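Local coordinates for protein ASCH domain (Vibrio cholerae TMA 21, PDB 3S9X) that is of unknown function but carries an ASCH domain of the PUA clan and so may bind RNA, at residues Y2-M6 with Y29-A34. Numbering follows the deposited sequence.
Sequences YFQGM and YTSFSA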
loop_
_atom_site.group_PDB
_atom_site.type_symbol
_atom_site.label_atom_id
_atom_site.label_comp_id
_atom_site.label_asym_id
_atom_site.label_seq_id
_atom_site.Cartn_x
_atom_site.Cartn_y
_atom_site.Cartn_z
ATOM N N TYR A 2 -5.985 -18.560 7.318
ATOM C CA TYR A 2 -6.021 -17.492 6.277
ATOM C C TYR A 2 -4.763 -17.123 5.597
ATOM O O TYR A 2 -4.807 -16.447 4.525
ATOM C CB TYR A 2 -6.581 -16.193 6.903
ATOM C CG TYR A 2 -8.048 -16.247 7.310
ATOM C CD1 TYR A 2 -9.011 -15.991 6.372
ATOM C CD2 TYR A 2 -8.458 -16.532 8.587
ATOM C CE1 TYR A 2 -10.368 -15.951 6.691
ATOM C CE2 TYR A 2 -9.835 -16.570 8.886
ATOM C CZ TYR A 2 -10.777 -16.268 7.947
ATOM O OH TYR A 2 -12.095 -16.261 8.233
ATOM N N PHE A 3 -3.644 -17.551 6.151
ATOM C CA PHE A 3 -2.371 -17.134 5.575
ATOM C C PHE A 3 -1.259 -18.176 5.667
ATOM O O PHE A 3 -0.067 -17.888 5.874
ATOM C CB PHE A 3 -1.889 -15.765 6.087
ATOM C CG PHE A 3 -1.802 -15.670 7.569
ATOM C CD1 PHE A 3 -2.832 -15.156 8.279
ATOM C CD2 PHE A 3 -0.635 -15.985 8.231
ATOM C CE1 PHE A 3 -2.757 -14.993 9.649
ATOM C CE2 PHE A 3 -0.533 -15.790 9.611
ATOM C CZ PHE A 3 -1.629 -15.342 10.343
ATOM N N GLN A 4 -1.623 -19.443 5.460
ATOM C CA GLN A 4 -0.651 -20.517 5.571
ATOM C C GLN A 4 0.497 -20.412 4.633
ATOM O O GLN A 4 1.616 -20.875 4.989
ATOM C CB GLN A 4 -1.411 -21.847 5.387
ATOM C CG GLN A 4 -2.298 -22.192 6.645
ATOM C CD GLN A 4 -2.963 -23.529 6.558
ATOM O OE1 GLN A 4 -2.622 -24.336 5.671
ATOM N NE2 GLN A 4 -3.925 -23.789 7.455
ATOM N N GLY A 5 0.274 -19.847 3.440
ATOM C CA GLY A 5 1.321 -19.698 2.462
ATOM C C GLY A 5 2.200 -18.459 2.532
ATOM O O GLY A 5 3.144 -18.345 1.751
HETATM N N MSE A 6 1.965 -17.594 3.525
HETATM C CA MSE A 6 2.739 -16.356 3.633
HETATM C C MSE A 6 4.192 -16.778 3.933
HETATM O O MSE A 6 4.508 -17.649 4.706
HETATM C CB MSE A 6 2.121 -15.510 4.755
HETATM C CG MSE A 6 2.829 -14.169 4.917
HETATM SE SE MSE A 6 2.012 -13.077 6.284
HETATM C CE MSE A 6 0.462 -12.536 5.192
ATOM N N TYR A 29 -10.178 -10.355 11.620
ATOM C CA TYR A 29 -9.404 -10.217 10.417
ATOM C C TYR A 29 -9.532 -11.390 9.492
ATOM O O TYR A 29 -9.427 -12.555 9.927
ATOM C CB TYR A 29 -7.937 -10.029 10.757
ATOM C CG TYR A 29 -7.648 -8.749 11.530
ATOM C CD1 TYR A 29 -7.769 -7.506 10.944
ATOM C CD2 TYR A 29 -7.199 -8.787 12.807
ATOM C CE1 TYR A 29 -7.397 -6.367 11.570
ATOM C CE2 TYR A 29 -6.793 -7.640 13.488
ATOM C CZ TYR A 29 -6.907 -6.398 12.835
ATOM O OH TYR A 29 -6.492 -5.246 13.520
ATOM N N THR A 30 -9.767 -11.105 8.222
ATOM C CA THR A 30 -9.953 -12.105 7.157
ATOM C C THR A 30 -9.174 -11.963 5.876
ATOM O O THR A 30 -9.255 -12.797 4.999
ATOM C CB THR A 30 -11.496 -12.145 6.767
ATOM O OG1 THR A 30 -11.836 -10.846 6.252
ATOM C CG2 THR A 30 -12.352 -12.418 8.001
ATOM N N SER A 31 -8.396 -10.866 5.803
ATOM C CA SER A 31 -7.658 -10.449 4.576
ATOM C C SER A 31 -6.273 -9.975 4.948
ATOM O O SER A 31 -6.107 -9.113 5.767
ATOM C CB SER A 31 -8.459 -9.410 3.808
ATOM O OG SER A 31 -7.846 -9.013 2.623
ATOM N N PHE A 32 -5.293 -10.647 4.365
ATOM C CA PHE A 32 -3.890 -10.510 4.779
ATOM C C PHE A 32 -2.968 -10.547 3.570
ATOM O O PHE A 32 -3.212 -11.249 2.600
ATOM C CB PHE A 32 -3.458 -11.707 5.709
ATOM C CG PHE A 32 -4.351 -11.956 6.840
ATOM C CD1 PHE A 32 -4.115 -11.343 8.073
ATOM C CD2 PHE A 32 -5.482 -12.755 6.717
ATOM C CE1 PHE A 32 -4.906 -11.621 9.144
ATOM C CE2 PHE A 32 -6.301 -12.983 7.748
ATOM C CZ PHE A 32 -6.013 -12.458 9.015
ATOM N N SER A 33 -1.872 -9.790 3.657
ATOM C CA SER A 33 -0.798 -9.896 2.665
ATOM C C SER A 33 0.558 -9.486 3.312
ATOM O O SER A 33 0.578 -8.999 4.456
ATOM C CB SER A 33 -1.080 -8.951 1.529
ATOM O OG SER A 33 -0.994 -7.593 1.884
ATOM N N ALA A 34 1.624 -9.709 2.554
ATOM C CA ALA A 34 2.976 -9.319 2.957
ATOM C C ALA A 34 3.699 -8.840 1.719
ATOM O O ALA A 34 3.751 -9.528 0.726
ATOM C CB ALA A 34 3.764 -10.506 3.633
HETATM O O HOH W 1 -3.447 -14.460 3.090
#
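Phe32 reaches from strand 32-35 toward segment 2-6 and meets three of its side chains. Its CB starts beside Met6 CE, 4.0 Å away. With CG anti to the carbonyl carbon (chi1 -51°), the ring turns one and the same side to Tyr2 and Phe3. Phe3 CD1 lies over the centre of that face, 3.8 Å from Phe32 CG, and the rings form an edge-to-face pair with planes at 54°. CD2 and CE2 run along Tyr2, where CE2 is pressed to 3.3 Å from Tyr2 CB; the Tyr2 ring itself is set obliquely. Along the edge opposite CD2 and CE2, CE1 meets Phe3 CE1 at 4.0 Å, and CZ, at the tip, touches the same Phe3 atom. The Tyr2 ring carries on the cluster, one face receiving Thr30 CA in a CH-pi contact.

At the other end, a type I turn from Phe3 to Met6, closed by Met6 N to Phe3 O, brings selenomethionine Met6 back to the strand. Its chain is extended to SE, then bends so that CE rests 3.6 Å from Ser33 C, while CG packs on Ala34 CB. The backbones are joined through a water that donates to Tyr2 O (2.8 Å) and, at longer range, to Phe32 O.

Tyr2 to Gly5 match part of a TEV protease site, probably uncut expression tag and not native sequence. Tyr2, Phe3 and Met6 pack at the start of 32-35, an outermost strand within the chain, parallel to neighbouring 79-83. Helix 8-19 adds Leu14 against both Phe3 and Phe32, and strand 79-83 adds Leu79 against Phe32.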